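PDB 2G3A: acetyltransferase from Agrobacterium tumefaciens str. C58, which transfers an acetyl group from acetyl coenzyme A to acceptor substrates, preferring glucosamine 6-phosphate or dopamine, and releases CoA and the acetylated product. Local coordinates for residues G65-H70 against L76-L81; M99-A104 against E126-T131. One frame throughout, in Å; residues are numbered along the deposited sequence. Where two conformers were deposited one is given.

Interaction 1 of 2, residues G65-H70 against L76-L81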
ATOM      1  N   GLY A  65     -17.787   6.142   8.714  1.00 26.30           N
ATOM      2  CA  GLY A  65     -16.698   6.603   7.855  1.00 25.21           C
ATOM      3  C   GLY A  65     -15.456   6.878   8.689  1.00 23.89           C
ATOM      4  O   GLY A  65     -15.388   6.486   9.860  1.00 22.14           O
ATOM      5  N   GLY A  66     -14.485   7.558   8.090  1.00 22.30           N
ATOM      6  CA  GLY A  66     -13.263   7.918   8.800  1.00 21.88           C
ATOM      7  C   GLY A  66     -11.988   7.729   8.007  1.00 22.36           C
ATOM      8  O   GLY A  66     -12.008   7.701   6.784  1.00 21.33           O
ATOM      9  N   LEU A  67     -10.886   7.579   8.738  1.00 21.58           N
ATOM     10  CA  LEU A  67      -9.561   7.484   8.177  1.00 23.09           C
ATOM     11  C   LEU A  67      -8.843   6.295   8.814  1.00 21.82           C
ATOM     12  O   LEU A  67      -8.933   6.073  10.036  1.00 21.33           O
ATOM     13  CB  LEU A  67      -8.803   8.810   8.400  1.00 22.81           C
ATOM     14  CG  LEU A  67      -7.362   8.963   7.917  1.00 22.10           C
ATOM     15  CD1 LEU A  67      -7.033  10.439   7.661  1.00 24.20           C
ATOM     16  CD2 LEU A  67      -6.322   8.314   8.870  1.00 22.12           C
ATOM     17  N   VAL A  68      -8.171   5.519   7.969  1.00 20.70           N
ATOM     18  CA  VAL A  68      -7.335   4.397   8.409  1.00 22.95           C
ATOM     19  C   VAL A  68      -5.913   4.650   7.938  1.00 24.72           C
ATOM     20  O   VAL A  68      -5.676   4.897   6.747  1.00 23.16           O
ATOM     21  CB  VAL A  68      -7.851   3.044   7.852  1.00 25.00           C
ATOM     22  CG1 VAL A  68      -6.936   1.870   8.287  1.00 27.39           C
ATOM     23  CG2 VAL A  68      -9.281   2.784   8.315  1.00 27.68           C
ATOM     24  N   GLY A  69      -4.964   4.618   8.862  1.00 24.23           N
ATOM     25  CA  GLY A  69      -3.565   4.765   8.477  1.00 25.12           C
ATOM     26  C   GLY A  69      -2.607   4.283   9.529  1.00 24.85           C
ATOM     27  O   GLY A  69      -2.978   3.524  10.418  1.00 21.26           O
ATOM     28  N   HIS A  70      -1.358   4.713   9.427  1.00 24.62           N
ATOM     29  CA  HIS A  70      -0.363   4.358  10.441  1.00 25.65           C
ATOM     30  C   HIS A  70       0.864   5.240  10.314  1.00 25.27           C
ATOM     31  O   HIS A  70       1.107   5.836   9.269  1.00 25.26           O
ATOM     32  CB  HIS A  70       0.051   2.881  10.338  1.00 26.95           C
ATOM     33  CG  HIS A  70       0.804   2.547   9.087  1.00 26.37           C
ATOM     34  ND1 HIS A  70       0.191   2.035   7.965  1.00 28.22           N
ATOM     35  CD2 HIS A  70       2.122   2.635   8.789  1.00 26.64           C
ATOM     36  CE1 HIS A  70       1.096   1.833   7.025  1.00 32.63           C
ATOM     37  NE2 HIS A  70       2.276   2.189   7.501  1.00 29.87           N
ATOM     38  N   LEU A  76       3.641   9.489   8.396  1.00 22.76           N
ATOM     39  CA  LEU A  76       2.239   9.080   8.361  1.00 22.91           C
ATOM     40  C   LEU A  76       1.832   8.614   6.960  1.00 23.25           C
ATOM     41  O   LEU A  76       2.079   9.307   5.967  1.00 22.62           O
ATOM     42  CB  LEU A  76       1.332  10.245   8.781  1.00 22.40           C
ATOM     43  CG  LEU A  76      -0.170  10.091   8.513  1.00 20.72           C
ATOM     44  CD1 LEU A  76      -0.804   8.988   9.352  1.00 24.54           C
ATOM     45  CD2 LEU A  76      -0.912  11.429   8.725  1.00 21.89           C
ATOM     46  N   TYR A  77       1.251   7.420   6.888  1.00 22.49           N
ATOM     47  CA  TYR A  77       0.617   6.937   5.654  1.00 22.33           C
ATOM     48  C   TYR A  77      -0.881   6.882   5.914  1.00 23.27           C
ATOM     49  O   TYR A  77      -1.330   6.240   6.878  1.00 22.61           O
ATOM     50  CB  TYR A  77       1.129   5.548   5.220  1.00 21.33           C
ATOM     51  CG  TYR A  77       0.402   5.033   3.964  1.00 25.51           C
ATOM     52  CD1 TYR A  77       0.344   5.813   2.818  1.00 25.28           C
ATOM     53  CD2 TYR A  77      -0.276   3.792   3.956  1.00 28.92           C
ATOM     54  CE1 TYR A  77      -0.335   5.378   1.665  1.00 28.00           C
ATOM     55  CE2 TYR A  77      -0.972   3.346   2.794  1.00 30.01           C
ATOM     56  CZ  TYR A  77      -0.992   4.155   1.658  1.00 31.10           C
ATOM     57  OH  TYR A  77      -1.650   3.764   0.491  1.00 25.29           O
ATOM     58  N   VAL A  78      -1.643   7.578   5.076  1.00 23.52           N
ATOM     59  CA  VAL A  78      -3.097   7.498   5.111  1.00 23.60           C
ATOM     60  C   VAL A  78      -3.504   6.441   4.089  1.00 25.94           C
ATOM     61  O   VAL A  78      -3.279   6.610   2.885  1.00 24.12           O
ATOM     62  CB  VAL A  78      -3.772   8.863   4.806  1.00 22.09           C
ATOM     63  CG1 VAL A  78      -5.302   8.715   4.677  1.00 23.18           C
ATOM     64  CG2 VAL A  78      -3.410   9.897   5.880  1.00 20.60           C
ATOM     65  N   GLN A  79      -4.081   5.343   4.578  1.00 23.37           N
ATOM     66  CA  GLN A  79      -4.463   4.220   3.722  1.00 26.05           C
ATOM     67  C   GLN A  79      -5.888   4.329   3.161  1.00 28.32           C
ATOM     68  O   GLN A  79      -6.121   4.078   1.965  1.00 29.09           O
ATOM     69  CB  GLN A  79      -4.328   2.900   4.499  1.00 26.61           C
ATOM     70  CG  GLN A  79      -4.582   1.654   3.655  1.00 33.73           C
ATOM     71  CD  GLN A  79      -4.988   0.453   4.501  1.00 45.38           C
ATOM     72  OE1 GLN A  79      -4.717   0.401   5.708  1.00 51.15           O
ATOM     73  NE2 GLN A  79      -5.644  -0.517   3.872  1.00 42.47           N
ATOM     74  N   LEU A  80      -6.843   4.681   4.020  1.00 26.01           N
ATOM     75  CA  LEU A  80      -8.231   4.791   3.593  1.00 24.99           C
ATOM     76  C   LEU A  80      -8.825   6.043   4.182  1.00 24.59           C
ATOM     77  O   LEU A  80      -8.521   6.390   5.313  1.00 23.40           O
ATOM     78  CB  LEU A  80      -9.070   3.598   4.078  1.00 24.96           C
ATOM     79  CG  LEU A  80      -8.633   2.144   3.848  1.00 27.15           C
ATOM     80  CD1 LEU A  80      -9.459   1.228   4.744  1.00 23.76           C
ATOM     81  CD2 LEU A  80      -8.797   1.734   2.399  1.00 32.15           C
ATOM     82  N   LEU A  81      -9.701   6.691   3.418  1.00 23.05           N
ATOM     83  CA  LEU A  81     -10.478   7.812   3.916  1.00 23.30           C
ATOM     84  C   LEU A  81     -11.825   7.775   3.254  1.00 24.22           C
ATOM     85  O   LEU A  81     -11.910   7.802   2.019  1.00 24.97           O
ATOM     86  CB  LEU A  81      -9.782   9.139   3.604  1.00 25.12           C
ATOM     87  CG  LEU A  81     -10.217  10.406   4.350  1.00 26.53           C
ATOM     88  CD1 LEU A  81      -9.122  11.457   4.295  1.00 31.64           C
ATOM     89  CD2 LEU A  81     -11.545  10.993   3.827  1.00 27.75           C
TER
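Val68 and Leu80 form a hydrogen-bonded pair of an antiparallel hairpin whose register is shifted by one residue at a classic beta bulge, in which Gln79 and Leu80 both face Val68. The carbonyl oxygen Val68 O takes two N-H groups in its own plane: Leu80 N at 3.0 Å, on a lone pair, and Gln79 N at 2.7 Å, where the bond bends to 139° at the hydrogen. Past the bulge, His70 and Tyr77 pair through two backbone bonds. Gly69 sits between, its CA 3.1 Å from Tyr77 O. On the Leu67 face, Leu67 CG meets Val78 CG1 at 3.8 Å, the two side chains crossing at about a right angle. On the other face Val68 and Leu80 lie side by side, CG2 of Val68 3.9 Å from CD1 of Leu80. With CG between the backbone N and the carbonyl carbon (chi1 67°), the His70 ring leans toward Tyr77: CE1 lies 3.9 Å from Tyr77 CD2, at the edge of that ring, and Tyr77 CB lies over one imidazole face. The Tyr77 hydroxyl bonds Asp115 on strand 111-116. Leu81, part of the probable CoA site, packs on helix 92-106, while strand 50-57 hydrogen-bonds the outer side of strand 63-72.

Interaction 2 of 2, residues M99-A104 against E126-T131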
HETATM    1  N   MSE A  99      -6.801  15.980  11.776  1.00 23.02           N
HETATM    2  CA  MSE A  99      -6.700  15.190  13.012  1.00 26.11           C
HETATM    3  C   MSE A  99      -5.555  14.178  12.957  1.00 22.93           C
HETATM    4  O   MSE A  99      -4.828  13.988  13.944  1.00 21.37           O
HETATM    5  CB  MSE A  99      -8.009  14.473  13.301  1.00 25.47           C
HETATM    6  CG  MSE A  99      -9.154  15.417  13.629  1.00 28.86           C
HETATM    7 SE   MSE A  99     -10.770  14.410  14.006  1.00 40.17          SE
HETATM    8  CE  MSE A  99     -10.151  13.285  15.514  1.00 25.91           C
ATOM      9  N   ALA A 100      -5.391  13.540  11.800  1.00 23.47           N
ATOM     10  CA  ALA A 100      -4.279  12.608  11.565  1.00 21.01           C
ATOM     11  C   ALA A 100      -2.926  13.324  11.615  1.00 21.88           C
ATOM     12  O   ALA A 100      -1.983  12.832  12.236  1.00 25.31           O
ATOM     13  CB  ALA A 100      -4.464  11.886  10.221  1.00 20.79           C
ATOM     14  N   GLU A 101      -2.823  14.481  10.959  1.00 20.90           N
ATOM     15  CA  GLU A 101      -1.563  15.228  10.965  1.00 21.80           C
ATOM     16  C   GLU A 101      -1.178  15.671  12.383  1.00 23.89           C
ATOM     17  O   GLU A 101      -0.013  15.546  12.795  1.00 23.10           O
ATOM     18  CB  GLU A 101      -1.623  16.430  10.035  1.00 20.29           C
ATOM     19  CG  GLU A 101      -0.373  17.303  10.157  1.00 20.13           C
ATOM     20  CD  GLU A 101      -0.224  18.295   9.024  1.00 24.69           C
ATOM     21  OE1 GLU A 101      -0.921  18.163   8.006  1.00 22.14           O
ATOM     22  OE2 GLU A 101       0.618  19.205   9.145  1.00 25.40           O
ATOM     23  N   GLU A 102      -2.156  16.194  13.114  1.00 24.41           N
ATOM     24  CA  GLU A 102      -1.935  16.582  14.504  1.00 26.07           C
ATOM     25  C   GLU A 102      -1.352  15.430  15.321  1.00 24.85           C
ATOM     26  O   GLU A 102      -0.391  15.626  16.072  1.00 24.32           O
ATOM     27  CB  GLU A 102      -3.224  17.127  15.136  1.00 26.64           C
ATOM     28  CG  GLU A 102      -3.055  17.588  16.575  1.00 26.58           C
ATOM     29  CD  GLU A 102      -4.320  18.181  17.164  1.00 32.13           C
ATOM     30  OE1 GLU A 102      -5.253  18.520  16.394  1.00 40.37           O
ATOM     31  OE2 GLU A 102      -4.379  18.316  18.403  1.00 36.01           O
ATOM     32  N   GLU A 103      -1.936  14.238  15.186  1.00 24.64           N
ATOM     33  CA  GLU A 103      -1.474  13.052  15.932  1.00 25.45           C
ATOM     34  C   GLU A 103      -0.089  12.610  15.457  1.00 25.10           C
ATOM     35  O   GLU A 103       0.781  12.269  16.277  1.00 22.77           O
ATOM     36  CB  GLU A 103      -2.510  11.914  15.855  1.00 26.56           C
ATOM     37  CG  GLU A 103      -2.119  10.568  16.529  1.00 26.12           C
ATOM     38  CD  GLU A 103      -1.697  10.685  17.996  1.00 28.66           C
ATOM     39  OE1 GLU A 103      -2.043  11.688  18.653  1.00 27.03           O
ATOM     40  OE2 GLU A 103      -1.023   9.754  18.491  1.00 31.33           O
ATOM     41  N   ALA A 104       0.137  12.667  14.142  1.00 25.01           N
ATOM     42  CA  ALA A 104       1.438  12.312  13.566  1.00 23.98           C
ATOM     43  C   ALA A 104       2.535  13.263  14.039  1.00 22.95           C
ATOM     44  O   ALA A 104       3.630  12.824  14.388  1.00 22.67           O
ATOM     45  CB  ALA A 104       1.368  12.281  12.039  1.00 23.00           C
ATOM     46  N   GLU A 126      -4.555  18.165  -2.515  1.00 23.34           N
ATOM     47  CA  GLU A 126      -3.718  19.285  -2.945  1.00 25.65           C
ATOM     48  C   GLU A 126      -4.075  20.604  -2.237  1.00 27.01           C
ATOM     49  O   GLU A 126      -3.182  21.361  -1.816  1.00 24.37           O
ATOM     50  CB  GLU A 126      -3.763  19.422  -4.466  1.00 26.03           C
ATOM     51  CG  GLU A 126      -2.976  18.300  -5.177  1.00 27.01           C
ATOM     52  CD  GLU A 126      -3.018  18.409  -6.702  1.00 32.16           C
ATOM     53  OE1 GLU A 126      -4.106  18.649  -7.269  1.00 40.21           O
ATOM     54  OE2 GLU A 126      -1.963  18.229  -7.335  1.00 44.32           O
ATOM     55  N   ARG A 127      -5.373  20.873  -2.101  1.00 25.48           N
ATOM     56  CA  ARG A 127      -5.841  22.061  -1.377  1.00 28.78           C
ATOM     57  C   ARG A 127      -5.367  22.047   0.081  1.00 25.64           C
ATOM     58  O   ARG A 127      -4.931  23.083   0.611  1.00 22.92           O
ATOM     59  CB  ARG A 127      -7.368  22.163  -1.424  1.00 27.99           C
ATOM     60  CG  ARG A 127      -7.966  22.751  -2.694  1.00 36.68           C
ATOM     61  CD  ARG A 127      -9.431  23.162  -2.437  1.00 36.56           C
ATOM     62  NE  ARG A 127     -10.271  21.989  -2.154  1.00 46.28           N
ATOM     63  CZ  ARG A 127     -11.105  21.429  -3.030  1.00 51.35           C
ATOM     64  NH1 ARG A 127     -11.248  21.948  -4.246  1.00 56.11           N
ATOM     65  NH2 ARG A 127     -11.812  20.359  -2.682  1.00 44.29           N
ATOM     66  N   TYR A 128      -5.475  20.869   0.710  1.00 25.16           N
ATOM     67  CA  TYR A 128      -4.994  20.606   2.075  1.00 24.39           C
ATOM     68  C   TYR A 128      -3.502  20.917   2.266  1.00 26.09           C
ATOM     69  O   TYR A 128      -3.088  21.381   3.334  1.00 25.61           O
ATOM     70  CB  TYR A 128      -5.348  19.166   2.528  1.00 23.99           C
ATOM     71  CG  TYR A 128      -4.916  18.881   3.962  1.00 22.76           C
ATOM     72  CD1 TYR A 128      -5.678  19.341   5.038  1.00 27.70           C
ATOM     73  CD2 TYR A 128      -3.720  18.203   4.234  1.00 17.60           C
ATOM     74  CE1 TYR A 128      -5.269  19.137   6.349  1.00 25.43           C
ATOM     75  CE2 TYR A 128      -3.289  17.995   5.554  1.00 22.96           C
ATOM     76  CZ  TYR A 128      -4.076  18.468   6.603  1.00 23.61           C
ATOM     77  OH  TYR A 128      -3.696  18.269   7.911  1.00 28.37           O
ATOM     78  N   GLY A 129      -2.695  20.704   1.227  1.00 24.43           N
ATOM     79  CA  GLY A 129      -1.262  20.982   1.323  1.00 24.22           C
ATOM     80  C   GLY A 129      -0.349  19.847   0.875  1.00 25.31           C
ATOM     81  O   GLY A 129       0.875  19.982   0.952  1.00 24.52           O
ATOM     82  N   PHE A 130      -0.918  18.726   0.430  1.00 24.05           N
ATOM     83  CA  PHE A 130      -0.084  17.671  -0.187  1.00 24.03           C
ATOM     84  C   PHE A 130       0.409  18.089  -1.556  1.00 24.22           C
ATOM     85  O   PHE A 130      -0.244  18.868  -2.245  1.00 22.40           O
ATOM     86  CB  PHE A 130      -0.820  16.353  -0.348  1.00 23.13           C
ATOM     87  CG  PHE A 130      -1.072  15.620   0.938  1.00 21.14           C
ATOM     88  CD1 PHE A 130      -0.245  14.558   1.329  1.00 25.05           C
ATOM     89  CD2 PHE A 130      -2.164  15.941   1.724  1.00 25.14           C
ATOM     90  CE1 PHE A 130      -0.494  13.855   2.509  1.00 25.04           C
ATOM     91  CE2 PHE A 130      -2.431  15.228   2.895  1.00 23.01           C
ATOM     92  CZ  PHE A 130      -1.585  14.188   3.288  1.00 23.67           C
ATOM     93  N   THR A 131       1.565  17.551  -1.935  1.00 23.88           N
ATOM     94  CA  THR A 131       2.198  17.860  -3.217  0.50 24.67           C
ATOM     95  C   THR A 131       2.568  16.552  -3.903  1.00 25.15           C
ATOM     96  O   THR A 131       3.096  15.641  -3.265  1.00 26.46           O
ATOM     97  CB  THR A 131       3.459  18.714  -3.034  0.50 25.77           C
ATOM     98  OG1 THR A 131       4.369  18.032  -2.166  0.50 30.18           O
ATOM     99  CG2 THR A 131       3.114  20.067  -2.438  0.50 22.70           C
TER
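Glu101 and Tyr128 reach each other with both CG atoms anti to their backbone N (chi1 173° and -178°), and Glu101 stays extended beyond CG. These torsions carry the two polar ends across a gap of 10.9 Å between the CA atoms of Glu101 and Tyr128. There Tyr128 OH donates a hydrogen bond of 2.8 Å to Glu101 OE1. The hydroxyl comes from above the carboxylate plane, 45° out of it, and the ring lies nearly perpendicular to the carboxylate. Seen from the tyrosine, the oxygen sits at the ring edge near its plane, 3.4 Å from Tyr128 CE2. Glu101 CB also lies 3.5 Å from Tyr128 OH, so the aliphatic root of the glutamate runs past the hydroxyl. Tyr128 stands in the last turn of helix 119-128, which a Schellman motif closes with Gly129, at positive phi, as the C-prime residue. The hydrogen bond ties helix 92-106 to the C-terminal end of helix 119-128. Lys150 forms a salt bridge to the same OE1, and Arg105 takes OE2. With two cations and a phenol around it, the buried carboxylate probably remains ionised, and the tyrosine adds a neutral donor to OE1, which it shares with Lys150.

In the fold
Interactions 1 and 2 follow in series along the chain, their centres about 11 Å apart, and both belong to the GNAT fold. Strand 75-82 of interaction 1 is followed in the chain by helix 92-106 of interaction 2, and the two contacts touch where this helix lies on the sheet: Leu76 CB is 3.8 Å from Ala104 CB, and Leu67 CD1 is 3.9 Å from Ala100 CB. The same helix therefore covers the hairpin, in part through Ala100 and Ala104, and reaches helix 119-128 through Glu101. Helix 119-128 carries Thr124 and Tyr125, which, with Leu81 of strand 75-82, belong to the CoA site inferred by similarity. Val68 and Leu80 of interaction 1, and Met99 and Glu103 on the helix of interaction 2, pack on the second subunit.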